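PDB 6UVZ: amidohydrolase 2 from Bifidobacterium longum subsp. infantis, which probably acts as a hydrolase of the metal-dependent amidohydrolase superfamily, although its substrate is not established. Local coordinates for residues 87-92 with 102-107; 123-128 with 152-157; 132-137 with 156-161; 146-151 with 179-184. One frame throughout, in Å; residues are numbered along the deposited sequence.

Contact 1 of 4, residues 87-92 with 102-107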
loop_
_atom_site.group_PDB
_atom_site.type_symbol
_atom_site.label_atom_id
_atom_site.label_comp_id
_atom_site.label_asym_id
_atom_site.label_seq_id
_atom_site.Cartn_x
_atom_site.Cartn_y
_atom_site.Cartn_z
ATOM N N GLY A 87 -0.214 2.146 -13.631
ATOM C CA GLY A 87 -0.268 1.521 -14.940
ATOM C C GLY A 87 -1.556 0.741 -15.083
ATOM O O GLY A 87 -2.329 0.587 -14.132
ATOM N N ARG A 88 -1.779 0.251 -16.301
ATOM C CA ARG A 88 -2.943 -0.562 -16.626
ATOM C C ARG A 88 -2.488 -2.001 -16.834
ATOM O O ARG A 88 -1.696 -2.279 -17.740
ATOM C CB ARG A 88 -3.655 -0.030 -17.870
ATOM C CG ARG A 88 -4.925 -0.785 -18.228
ATOM C CD ARG A 88 -5.679 -0.100 -19.357
ATOM N NE ARG A 88 -6.873 -0.844 -19.743
ATOM C CZ ARG A 88 -8.055 -0.724 -19.147
ATOM N NH1 ARG A 88 -8.206 0.112 -18.128
ATOM N NH2 ARG A 88 -9.087 -1.443 -19.566
ATOM N N VAL A 89 -2.992 -2.906 -15.998
ATOM C CA VAL A 89 -2.516 -4.287 -15.987
ATOM C C VAL A 89 -2.887 -4.971 -17.296
ATOM O O VAL A 89 -4.062 -5.022 -17.677
ATOM C CB VAL A 89 -3.082 -5.048 -14.783
ATOM C CG1 VAL A 89 -2.782 -6.533 -14.907
ATOM C CG2 VAL A 89 -2.508 -4.490 -13.491
ATOM N N SER A 90 -1.884 -5.506 -17.981
ATOM C CA SER A 90 -2.060 -6.256 -19.217
ATOM C C SER A 90 -0.734 -6.937 -19.547
ATOM O O SER A 90 0.324 -6.471 -19.117
ATOM C CB SER A 90 -2.497 -5.343 -20.375
ATOM O OG SER A 90 -1.466 -4.438 -20.730
ATOM N N PRO A 91 -0.767 -8.039 -20.301
ATOM C CA PRO A 91 0.489 -8.706 -20.677
ATOM C C PRO A 91 1.287 -7.938 -21.724
ATOM O O PRO A 91 2.292 -8.437 -22.239
ATOM C CB PRO A 91 0.018 -10.065 -21.211
ATOM C CG PRO A 91 -1.389 -9.841 -21.631
ATOM C CD PRO A 91 -1.952 -8.820 -20.696
ATOM N N TRP A 92 0.840 -6.719 -22.047
ATOM C CA TRP A 92 1.569 -5.815 -22.930
ATOM C C TRP A 92 1.711 -4.430 -22.309
ATOM O O TRP A 92 1.881 -3.445 -23.035
ATOM C CB TRP A 92 0.879 -5.711 -24.292
ATOM C CG TRP A 92 -0.541 -5.250 -24.187
ATOM C CD1 TRP A 92 -0.983 -3.960 -24.119
ATOM C CD2 TRP A 92 -1.707 -6.078 -24.122
ATOM N NE1 TRP A 92 -2.352 -3.935 -24.020
ATOM C CE2 TRP A 92 -2.822 -5.222 -24.020
ATOM C CE3 TRP A 92 -1.918 -7.460 -24.145
ATOM C CZ2 TRP A 92 -4.127 -5.702 -23.937
ATOM C CZ3 TRP A 92 -3.215 -7.935 -24.063
ATOM C CH2 TRP A 92 -4.302 -7.058 -23.963
ATOM N N ILE A 102 3.511 -2.015 -9.621
ATOM C CA ILE A 102 2.447 -1.308 -10.324
ATOM C C ILE A 102 1.198 -1.283 -9.453
ATOM O O ILE A 102 0.871 -2.275 -8.793
ATOM C CB ILE A 102 2.142 -1.964 -11.690
ATOM C CG1 ILE A 102 3.337 -1.820 -12.633
ATOM C CG2 ILE A 102 0.896 -1.358 -12.320
ATOM C CD1 ILE A 102 3.671 -0.385 -12.975
ATOM N N ARG A 103 0.506 -0.144 -9.448
ATOM C CA ARG A 103 -0.829 -0.043 -8.876
ATOM C C ARG A 103 -1.775 0.516 -9.927
ATOM O O ARG A 103 -1.504 1.567 -10.514
ATOM C CB ARG A 103 -0.862 0.848 -7.630
ATOM C CG ARG A 103 -2.248 0.920 -6.997
ATOM C CD ARG A 103 -2.245 1.614 -5.645
ATOM N NE ARG A 103 -2.468 3.052 -5.762
ATOM C CZ ARG A 103 -2.768 3.844 -4.737
ATOM N NH1 ARG A 103 -2.885 3.337 -3.517
ATOM N NH2 ARG A 103 -2.954 5.142 -4.932
ATOM N N GLU A 104 -2.880 -0.189 -10.165
ATOM C CA GLU A 104 -3.925 0.315 -11.040
ATOM C C GLU A 104 -5.065 0.847 -10.191
ATOM O O GLU A 104 -5.696 0.063 -9.463
ATOM C CB GLU A 104 -4.428 -0.778 -11.975
ATOM C CG GLU A 104 -5.527 -0.314 -12.919
ATOM C CD GLU A 104 -5.960 -1.391 -13.895
ATOM O OE1 GLU A 104 -5.276 -2.433 -13.977
ATOM O OE2 GLU A 104 -6.985 -1.194 -14.581
ATOM N N PRO A 105 -5.358 2.148 -10.231
ATOM C CA PRO A 105 -6.448 2.682 -9.405
ATOM C C PRO A 105 -7.803 2.129 -9.812
ATOM O O PRO A 105 -8.493 2.709 -10.656
ATOM C CB PRO A 105 -6.360 4.196 -9.641
ATOM C CG PRO A 105 -5.682 4.333 -10.965
ATOM C CD PRO A 105 -4.707 3.195 -11.037
ATOM N N LEU A 106 -8.186 0.998 -9.225
ATOM C CA LEU A 106 -9.493 0.402 -9.482
ATOM C C LEU A 106 -10.563 1.318 -8.903
ATOM O O LEU A 106 -10.775 1.357 -7.689
ATOM C CB LEU A 106 -9.568 -0.997 -8.884
ATOM C CG LEU A 106 -8.577 -1.996 -9.487
ATOM C CD1 LEU A 106 -8.719 -3.364 -8.847
ATOM C CD2 LEU A 106 -8.764 -2.089 -10.993
ATOM N N HIS A 107 -11.230 2.062 -9.785
ATOM C CA HIS A 107 -12.210 3.088 -9.428
ATOM C C HIS A 107 -13.167 2.645 -8.325
ATOM O O HIS A 107 -13.068 3.104 -7.186
ATOM C CB HIS A 107 -13.006 3.489 -10.676
ATOM C CG HIS A 107 -13.798 4.750 -10.519
ATOM N ND1 HIS A 107 -13.881 5.440 -9.328
ATOM C CD2 HIS A 107 -14.543 5.447 -11.410
ATOM C CE1 HIS A 107 -14.645 6.505 -9.491
ATOM N NE2 HIS A 107 -15.058 6.534 -10.746
#
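Two flat charged groups meet where the guanidinium of Arg-88 stands near the carboxylate of Glu-104, their planes 51° apart. Glu-104 OE2 approaches the guanidinium obliquely. It lies 4.0 Å from Arg-88 NH1, a long salt bridge of charges alone, with no N-H aimed at the oxygen. The other carboxylate oxygen does the firmer work. Val-89 N donates to Glu-104 OE1 at 3.1 Å, nearly straight (170° at the hydrogen), and comes from above the carboxylate plane. The extended chain of Glu-104, with CG anti to the backbone N (chi1 180°), carries the acid over to the 87-92 loop. Its CB passes 3.3 Å from Gly-87 O. Val-89 CG2 also touches OE1, at 3.5 Å. The backbones are joined by a weak bond from Gly-87 N to Arg-103 O, 3.4 Å long. OE2 also forms a salt bridge with Arg-115 NE, a second cationic partner beside the distant Arg-88. The contact sits at the C-terminal ends of the neighbouring parallel strands 80-86 and 101-103. Helix 119-131 packs on Val-89 and Glu-104 through Phe-121, and Phe-135 of strand 135-137 touches both residues.

Contact 2 of 4, residues 123-128 with 152-157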
loop_
_atom_site.group_PDB
_atom_site.type_symbol
_atom_site.label_atom_id
_atom_site.label_comp_id
_atom_site.label_asym_id
_atom_site.label_seq_id
_atom_site.Cartn_x
_atom_site.Cartn_y
_atom_site.Cartn_z
ATOM N N ALA A 123 -4.032 -12.251 -17.309
ATOM C CA ALA A 123 -2.789 -12.474 -18.040
ATOM C C ALA A 123 -1.733 -11.443 -17.672
ATOM O O ALA A 123 -0.536 -11.755 -17.667
ATOM C CB ALA A 123 -3.052 -12.455 -19.545
ATOM N N GLY A 124 -2.151 -10.213 -17.365
ATOM C CA GLY A 124 -1.200 -9.210 -16.924
ATOM C C GLY A 124 -0.585 -9.527 -15.578
ATOM O O GLY A 124 0.574 -9.185 -15.325
ATOM N N LEU A 125 -1.346 -10.182 -14.696
ATOM C CA LEU A 125 -0.798 -10.587 -13.405
ATOM C C LEU A 125 0.327 -11.598 -13.578
ATOM O O LEU A 125 1.347 -11.530 -12.882
ATOM C CB LEU A 125 -1.907 -11.163 -12.520
ATOM C CG LEU A 125 -3.023 -10.216 -12.072
ATOM C CD1 LEU A 125 -4.201 -11.000 -11.512
ATOM C CD2 LEU A 125 -2.515 -9.223 -11.044
ATOM N N ARG A 126 0.164 -12.542 -14.510
ATOM C CA ARG A 126 1.212 -13.527 -14.754
ATOM C C ARG A 126 2.464 -12.873 -15.323
ATOM O O ARG A 126 3.585 -13.293 -15.014
ATOM C CB ARG A 126 0.706 -14.613 -15.701
ATOM C CG ARG A 126 -0.652 -15.185 -15.334
ATOM C CD ARG A 126 -0.992 -16.386 -16.201
ATOM N NE ARG A 126 -2.422 -16.686 -16.192
ATOM C CZ ARG A 126 -3.033 -17.395 -15.250
ATOM N NH1 ARG A 126 -2.341 -17.879 -14.227
ATOM N NH2 ARG A 126 -4.338 -17.617 -15.327
ATOM N N ALA A 127 2.293 -11.844 -16.157
ATOM C CA ALA A 127 3.446 -11.145 -16.715
ATOM C C ALA A 127 4.233 -10.424 -15.628
ATOM O O ALA A 127 5.468 -10.484 -15.606
ATOM C CB ALA A 127 2.992 -10.164 -17.795
HETATM N N MSE A 128 3.539 -9.745 -14.720
HETATM C CA MSE A 128 4.183 -9.069 -13.602
HETATM C C MSE A 128 4.853 -10.069 -12.666
HETATM O O MSE A 128 5.930 -9.806 -12.128
HETATM C CB MSE A 128 3.169 -8.228 -12.826
HETATM C CG MSE A 128 2.666 -7.011 -13.579
HETATM SE SE MSE A 128 1.419 -5.949 -12.523
HETATM C CE MSE A 128 -0.091 -7.165 -12.533
ATOM N N ALA A 152 -6.703 -15.686 -7.212
ATOM C CA ALA A 152 -6.659 -17.129 -7.009
ATOM C C ALA A 152 -6.148 -17.847 -8.250
ATOM O O ALA A 152 -5.502 -18.895 -8.139
ATOM C CB ALA A 152 -8.040 -17.656 -6.621
ATOM N N GLN A 153 -6.425 -17.300 -9.437
ATOM C CA GLN A 153 -5.913 -17.883 -10.669
ATOM C C GLN A 153 -4.425 -17.620 -10.853
ATOM O O GLN A 153 -3.756 -18.381 -11.560
ATOM C CB GLN A 153 -6.686 -17.341 -11.871
ATOM C CG GLN A 153 -8.196 -17.401 -11.718
ATOM C CD GLN A 153 -8.922 -16.773 -12.890
ATOM O OE1 GLN A 153 -8.515 -16.924 -14.041
ATOM N NE2 GLN A 153 -10.002 -16.055 -12.600
ATOM N N VAL A 154 -3.898 -16.565 -10.240
ATOM C CA VAL A 154 -2.478 -16.236 -10.333
ATOM C C VAL A 154 -1.887 -16.227 -8.927
ATOM O O VAL A 154 -1.673 -15.149 -8.353
ATOM C CB VAL A 154 -2.261 -14.885 -11.035
ATOM C CG1 VAL A 154 -0.795 -14.702 -11.401
ATOM C CG2 VAL A 154 -3.143 -14.777 -12.270
ATOM N N PRO A 155 -1.617 -17.390 -8.327
ATOM C CA PRO A 155 -1.017 -17.399 -6.984
ATOM C C PRO A 155 0.448 -16.997 -6.964
ATOM O O PRO A 155 0.985 -16.755 -5.876
ATOM C CB PRO A 155 -1.195 -18.853 -6.534
ATOM C CG PRO A 155 -1.209 -19.629 -7.806
ATOM C CD PRO A 155 -1.901 -18.752 -8.814
ATOM N N GLU A 156 1.106 -16.912 -8.120
ATOM C CA GLU A 156 2.525 -16.588 -8.171
ATOM C C GLU A 156 2.803 -15.091 -8.184
ATOM O O GLU A 156 3.969 -14.695 -8.088
ATOM C CB GLU A 156 3.179 -17.237 -9.399
ATOM C CG GLU A 156 2.638 -16.762 -10.740
ATOM C CD GLU A 156 1.393 -17.509 -11.179
ATOM O OE1 GLU A 156 0.844 -18.284 -10.369
ATOM O OE2 GLU A 156 0.965 -17.325 -12.338
ATOM N N VAL A 157 1.776 -14.253 -8.298
ATOM C CA VAL A 157 1.956 -12.807 -8.247
ATOM C C VAL A 157 1.792 -12.343 -6.806
ATOM O O VAL A 157 0.971 -12.880 -6.051
ATOM C CB VAL A 157 0.969 -12.089 -9.192
ATOM C CG1 VAL A 157 -0.464 -12.221 -8.700
ATOM C CG2 VAL A 157 1.349 -10.623 -9.353
#
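Leu-125 and Arg-126 of helix 119-131 face a type I turn running from Val-154 to Val-157, with the CA atoms of Leu-125 and Val-157 6.3 Å apart. Val-154 is the apolar centre. Its CG2 lies 3.8 Å from Leu-125 CB, and its CG1 is almost as near to the same carbon. CG2 also rests over one face of the Arg-126 guanidinium, toward the rim, 3.8 Å from NH1. At the guanidinium edge Arg-126 NH1 donates to Gln-153 O (3.1 Å, 146° at the hydrogen). The donor stands above the carbonyl plane of Gln-153. Arg-126 NH1 also faces Glu-156 OE2 at 3.8 Å, a long salt bridge. The arginine chain is extended from CG to NE and reaches to the turn. Val-157 uses CG2 against Leu-125 O, at 3.6 Å. An alanine in place of Val-154 lacks both methyls, and would probably leave a gap beside Leu-125 CB and the guanidinium freer to turn. The contact joins helix 119-131 to the C-terminal end of helix 144-153 and the loop into strand 159-161. Ile-122 touches Gln-153 and Val-154, and Phe-151 packs on Leu-125 and Val-157.

Contact 3 of 4, residues 132-137 with 156-161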
loop_
_atom_site.group_PDB
_atom_site.type_symbol
_atom_site.label_atom_id
_atom_site.label_comp_id
_atom_site.label_asym_id
_atom_site.label_seq_id
_atom_site.Cartn_x
_atom_site.Cartn_y
_atom_site.Cartn_z
ATOM N N GLY A 132 8.829 -10.183 -11.382
ATOM C CA GLY A 132 9.071 -9.764 -10.015
ATOM C C GLY A 132 8.400 -8.462 -9.642
ATOM O O GLY A 132 8.935 -7.708 -8.824
ATOM N N LEU A 133 7.236 -8.177 -10.221
ATOM C CA LEU A 133 6.527 -6.928 -9.970
ATOM C C LEU A 133 5.302 -7.193 -9.108
ATOM O O LEU A 133 4.328 -7.791 -9.593
ATOM C CB LEU A 133 6.115 -6.272 -11.289
ATOM C CG LEU A 133 7.242 -5.828 -12.223
ATOM C CD1 LEU A 133 6.672 -5.310 -13.535
ATOM C CD2 LEU A 133 8.100 -4.768 -11.555
ATOM N N PRO A 134 5.299 -6.786 -7.842
ATOM C CA PRO A 134 4.090 -6.927 -7.026
ATOM C C PRO A 134 2.999 -5.977 -7.497
ATOM O O PRO A 134 3.257 -4.942 -8.116
ATOM C CB PRO A 134 4.563 -6.568 -5.612
ATOM C CG PRO A 134 6.060 -6.674 -5.658
ATOM C CD PRO A 134 6.442 -6.298 -7.055
ATOM N N PHE A 135 1.759 -6.347 -7.193
ATOM C CA PHE A 135 0.600 -5.532 -7.530
ATOM C C PHE A 135 -0.005 -4.937 -6.266
ATOM O O PHE A 135 -0.153 -5.625 -5.251
ATOM C CB PHE A 135 -0.460 -6.342 -8.279
ATOM C CG PHE A 135 -1.680 -5.543 -8.639
ATOM C CD1 PHE A 135 -1.644 -4.632 -9.681
ATOM C CD2 PHE A 135 -2.859 -5.696 -7.932
ATOM C CE1 PHE A 135 -2.762 -3.892 -10.013
ATOM C CE2 PHE A 135 -3.982 -4.959 -8.259
ATOM C CZ PHE A 135 -3.933 -4.056 -9.301
ATOM N N GLU A 136 -0.358 -3.656 -6.341
ATOM C CA GLU A 136 -0.953 -2.928 -5.227
ATOM C C GLU A 136 -2.457 -2.845 -5.467
ATOM O O GLU A 136 -2.908 -2.178 -6.404
ATOM C CB GLU A 136 -0.332 -1.538 -5.104
ATOM C CG GLU A 136 -0.206 -1.023 -3.686
ATOM C CD GLU A 136 1.024 -1.555 -2.981
ATOM O OE1 GLU A 136 2.036 -1.817 -3.665
ATOM O OE2 GLU A 136 0.979 -1.712 -1.745
ATOM N N LEU A 137 -3.233 -3.525 -4.624
ATOM C CA LEU A 137 -4.679 -3.631 -4.796
ATOM C C LEU A 137 -5.374 -2.611 -3.900
ATOM O O LEU A 137 -5.368 -2.746 -2.674
ATOM C CB LEU A 137 -5.159 -5.047 -4.485
ATOM C CG LEU A 137 -6.676 -5.252 -4.518
ATOM C CD1 LEU A 137 -7.244 -4.831 -5.861
ATOM C CD2 LEU A 137 -7.037 -6.697 -4.218
ATOM N N GLU A 156 1.106 -16.912 -8.120
ATOM C CA GLU A 156 2.525 -16.588 -8.171
ATOM C C GLU A 156 2.803 -15.091 -8.184
ATOM O O GLU A 156 3.969 -14.695 -8.088
ATOM C CB GLU A 156 3.179 -17.237 -9.399
ATOM C CG GLU A 156 2.638 -16.762 -10.740
ATOM C CD GLU A 156 1.393 -17.509 -11.179
ATOM O OE1 GLU A 156 0.844 -18.284 -10.369
ATOM O OE2 GLU A 156 0.965 -17.325 -12.338
ATOM N N VAL A 157 1.776 -14.253 -8.298
ATOM C CA VAL A 157 1.956 -12.807 -8.247
ATOM C C VAL A 157 1.792 -12.343 -6.806
ATOM O O VAL A 157 0.971 -12.880 -6.051
ATOM C CB VAL A 157 0.969 -12.089 -9.192
ATOM C CG1 VAL A 157 -0.464 -12.221 -8.700
ATOM C CG2 VAL A 157 1.349 -10.623 -9.353
ATOM N N THR A 158 2.594 -11.359 -6.413
ATOM C CA THR A 158 2.519 -10.785 -5.076
ATOM C C THR A 158 1.491 -9.661 -5.079
ATOM O O THR A 158 1.667 -8.652 -5.769
ATOM C CB THR A 158 3.885 -10.265 -4.629
ATOM O OG1 THR A 158 4.813 -11.355 -4.560
ATOM C CG2 THR A 158 3.783 -9.606 -3.262
ATOM N N VAL A 159 0.417 -9.841 -4.314
ATOM C CA VAL A 159 -0.656 -8.860 -4.209
ATOM C C VAL A 159 -0.634 -8.280 -2.803
ATOM O O VAL A 159 -0.508 -9.019 -1.819
ATOM C CB VAL A 159 -2.024 -9.486 -4.536
ATOM C CG1 VAL A 159 -2.216 -10.790 -3.772
ATOM C CG2 VAL A 159 -3.149 -8.507 -4.229
ATOM N N ILE A 160 -0.739 -6.959 -2.708
ATOM C CA ILE A 160 -0.765 -6.254 -1.432
ATOM C C ILE A 160 -2.117 -5.565 -1.320
ATOM O O ILE A 160 -2.431 -4.664 -2.109
ATOM C CB ILE A 160 0.384 -5.246 -1.298
ATOM C CG1 ILE A 160 1.734 -5.962 -1.239
ATOM C CG2 ILE A 160 0.189 -4.401 -0.055
ATOM C CD1 ILE A 160 2.392 -6.165 -2.587
ATOM N N ILE A 161 -2.920 -5.987 -0.345
ATOM C CA ILE A 161 -4.246 -5.417 -0.131
ATOM C C ILE A 161 -4.072 -4.085 0.593
ATOM O O ILE A 161 -3.608 -4.043 1.735
ATOM C CB ILE A 161 -5.145 -6.368 0.665
ATOM C CG1 ILE A 161 -5.008 -7.804 0.157
ATOM C CG2 ILE A 161 -6.593 -5.924 0.576
ATOM C CD1 ILE A 161 -5.412 -7.993 -1.282
#
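Phe-135 and Val-159 begin a close parallel pairing between strands 135-137 and 159-161. Phe-135 N donates to Thr-158 O at 2.7 Å, Ile-160 N to Phe-135 O at 2.9 Å, and Leu-137 N to Ile-160 O at 2.9 Å. The first two bonds run nearly along the C=O axis. On the face bearing Leu-137 and Ile-161 these two side chains lie side by side, with Leu-137 CD2 3.6 Å from Ile-161 CD1. On the other face Glu-136 bends at chi2 (82°), which turns CD toward Ile-160; Glu-136 OE2 lies 3.3 Å from Ile-160 CG2. That oxygen takes a salt bridge from Lys-190 and a hydrogen bond with Tyr-255. A leucine in place of Glu-136 would probably leave Lys-190 without this counter-charge and Tyr-255 without this partner. Before Phe-135 no beta bridge forms. Pro-134 CB packs on Ile-160 CD1, at 3.7 Å, and on Thr-158. Leu-133 and Thr-158, both partly exposed, make the looser side, with Leu-133 O a distant 4.1 Å from Val-157 CG2. The two strands belong to a beta-alpha-beta unit with helix 144-153, as in a TIM barrel. Phe-151 of that helix covers Leu-137 and Val-159, while strands 101-103 and 187-191 flank the pair.

Contact 4 of 4, residues 146-151 with 179-184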
loop_
_atom_site.group_PDB
_atom_site.type_symbol
_atom_site.label_atom_id
_atom_site.label_comp_id
_atom_site.label_asym_id
_atom_site.label_seq_id
_atom_site.Cartn_x
_atom_site.Cartn_y
_atom_site.Cartn_z
ATOM N N ASP A 146 -14.677 -10.308 -6.271
ATOM C CA ASP A 146 -14.084 -10.600 -7.571
ATOM C C ASP A 146 -12.562 -10.565 -7.516
ATOM O O ASP A 146 -11.900 -11.247 -8.306
ATOM C CB ASP A 146 -14.599 -9.616 -8.622
ATOM C CG ASP A 146 -16.109 -9.632 -8.745
ATOM O OD1 ASP A 146 -16.764 -8.731 -8.179
ATOM O OD2 ASP A 146 -16.643 -10.552 -9.400
HETATM N N MSE A 147 -11.996 -9.784 -6.600
HETATM C CA MSE A 147 -10.547 -9.710 -6.443
HETATM C C MSE A 147 -9.990 -11.052 -5.988
HETATM O O MSE A 147 -8.920 -11.472 -6.426
HETATM C CB MSE A 147 -10.167 -8.618 -5.442
HETATM C CG MSE A 147 -10.816 -7.272 -5.711
HETATM SE SE MSE A 147 -10.290 -6.491 -7.416
HETATM C CE MSE A 147 -11.636 -5.083 -7.519
ATOM N N ALA A 148 -10.732 -11.723 -5.103
ATOM C CA ALA A 148 -10.290 -13.018 -4.597
ATOM C C ALA A 148 -10.198 -14.047 -5.717
ATOM O O ALA A 148 -9.235 -14.819 -5.783
ATOM C CB ALA A 148 -11.236 -13.503 -3.498
ATOM N N LYS A 149 -11.190 -14.071 -6.610
ATOM C CA LYS A 149 -11.155 -15.006 -7.729
ATOM C C LYS A 149 -10.073 -14.639 -8.736
ATOM O O LYS A 149 -9.516 -15.525 -9.395
ATOM C CB LYS A 149 -12.521 -15.057 -8.412
ATOM C CG LYS A 149 -13.621 -15.660 -7.556
ATOM C CD LYS A 149 -14.903 -14.850 -7.661
ATOM C CE LYS A 149 -15.328 -14.666 -9.108
ATOM N NZ LYS A 149 -16.534 -13.800 -9.221
ATOM N N ALA A 150 -9.763 -13.348 -8.868
ATOM C CA ALA A 150 -8.740 -12.925 -9.817
ATOM C C ALA A 150 -7.361 -13.419 -9.396
ATOM O O ALA A 150 -6.659 -14.073 -10.176
ATOM C CB ALA A 150 -8.749 -11.403 -9.958
ATOM N N PHE A 151 -6.959 -13.119 -8.160
ATOM C CA PHE A 151 -5.644 -13.516 -7.675
ATOM C C PHE A 151 -5.568 -14.988 -7.292
ATOM O O PHE A 151 -4.463 -15.493 -7.065
ATOM C CB PHE A 151 -5.241 -12.643 -6.484
ATOM C CG PHE A 151 -5.071 -11.193 -6.833
ATOM C CD1 PHE A 151 -3.886 -10.734 -7.384
ATOM C CD2 PHE A 151 -6.096 -10.288 -6.616
ATOM C CE1 PHE A 151 -3.729 -9.400 -7.709
ATOM C CE2 PHE A 151 -5.945 -8.954 -6.940
ATOM C CZ PHE A 151 -4.760 -8.510 -7.486
ATOM N N ALA A 179 -11.028 -13.920 3.745
ATOM C CA ALA A 179 -10.547 -15.250 4.100
ATOM C C ALA A 179 -9.979 -15.990 2.896
ATOM O O ALA A 179 -9.045 -16.784 3.048
ATOM C CB ALA A 179 -11.672 -16.067 4.736
ATOM N N ALA A 180 -10.525 -15.745 1.702
ATOM C CA ALA A 180 -10.000 -16.393 0.505
ATOM C C ALA A 180 -8.638 -15.826 0.123
ATOM O O ALA A 180 -7.748 -16.571 -0.306
ATOM C CB ALA A 180 -10.988 -16.243 -0.652
ATOM N N LEU A 181 -8.459 -14.512 0.270
ATOM C CA LEU A 181 -7.172 -13.901 -0.044
ATOM C C LEU A 181 -6.092 -14.350 0.930
ATOM O O LEU A 181 -4.930 -14.518 0.542
ATOM C CB LEU A 181 -7.297 -12.378 -0.038
ATOM C CG LEU A 181 -8.108 -11.768 -1.181
ATOM C CD1 LEU A 181 -8.310 -10.281 -0.954
ATOM C CD2 LEU A 181 -7.415 -12.021 -2.510
ATOM N N ALA A 182 -6.455 -14.551 2.200
ATOM C CA ALA A 182 -5.484 -15.001 3.191
ATOM C C ALA A 182 -4.980 -16.410 2.910
ATOM O O ALA A 182 -3.961 -16.816 3.477
ATOM C CB ALA A 182 -6.092 -14.936 4.593
ATOM N N GLU A 183 -5.667 -17.161 2.049
ATOM C CA GLU A 183 -5.236 -18.505 1.692
ATOM C C GLU A 183 -4.187 -18.513 0.587
ATOM O O GLU A 183 -3.563 -19.554 0.356
ATOM C CB GLU A 183 -6.447 -19.342 1.266
ATOM C CG GLU A 183 -6.304 -20.835 1.527
ATOM C CD GLU A 183 -6.398 -21.186 3.001
ATOM O OE1 GLU A 183 -6.774 -20.309 3.808
ATOM O OE2 GLU A 183 -6.097 -22.346 3.354
ATOM N N LEU A 184 -3.979 -17.383 -0.093
ATOM C CA LEU A 184 -2.990 -17.290 -1.155
ATOM C C LEU A 184 -1.582 -17.203 -0.569
ATOM O O LEU A 184 -1.382 -16.633 0.506
ATOM C CB LEU A 184 -3.266 -16.073 -2.031
ATOM C CG LEU A 184 -4.639 -16.030 -2.704
ATOM C CD1 LEU A 184 -4.810 -14.746 -3.497
ATOM C CD2 LEU A 184 -4.841 -17.246 -3.598
#
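Successive outer helices of a TIM-barrel-like fold meet here, with Ala-148 of helix 144-153 against Ala-180 and Leu-181 on helix 172-181. The two alanines touch methyl to methyl, Ala-148 CB lying 4.0 Å from Ala-180 CB. Small side chains let the backbones come near, and the CA atoms of Ala-148 and Leu-181 are 5.6 Å apart. Leu-181 reaches in with one branch. Leu-181 CD2 lies 3.7 Å from Ala-148 CA and 4.2 Å from Met-147 O. CG of Leu-181 is anti to the carbonyl carbon (chi1 -70°), which starts the chain on the side of the backbone N. One turn further along helix 144-153, Phe-151 is met by Leu-184. Leu-184 CD1 touches both Phe-151 CB and Phe-151 O, each at 3.7 Å, and CD2 also faces that carbonyl. The phenyl ring does not carry this contact. It leads away from Leu-184, and only the root of the side chain is met. Van der Waals packing alone joins the two segments. Leu-184 is placed by a type I turn from Leu-181, in which Leu-184 N bonds to Leu-181 O at 3.1 Å. Beyond the turn, Ser-187 OG bonds to Leu-181 O, and Lys-213 NZ bonds to the carbonyls of Ala-182 and Leu-184. The contact lies on the outer side of the sheet. Leu-181 packs inward on Ile-161, and Met-147 on Leu-137, while helix 119-131 flanks helix 144-153 through Ile-122, which touches Ala-150.

How the contacts relate
The contacts follow successive beta and alpha elements of one parallel sheet and its outer helices. Contact 1 closes before the other three open. Contacts 2 and 3 share Glu-156 and Val-157, with centres about 9 Å apart. Contact 4 alternates along the chain with contacts 2 and 3, and its centre is about 12 Å from each. Strands 101-103 and 135-137 are sheet neighbours and tie contact 1 to contact 3, about 11 Å away between centres. Helix 144-153 serves both contact 2 and contact 4. The set thus joins strand to strand, helix to helix and the loops between them through one sector of the probable amidohydrolase barrel, with Phe-151 packing between helices and sheet.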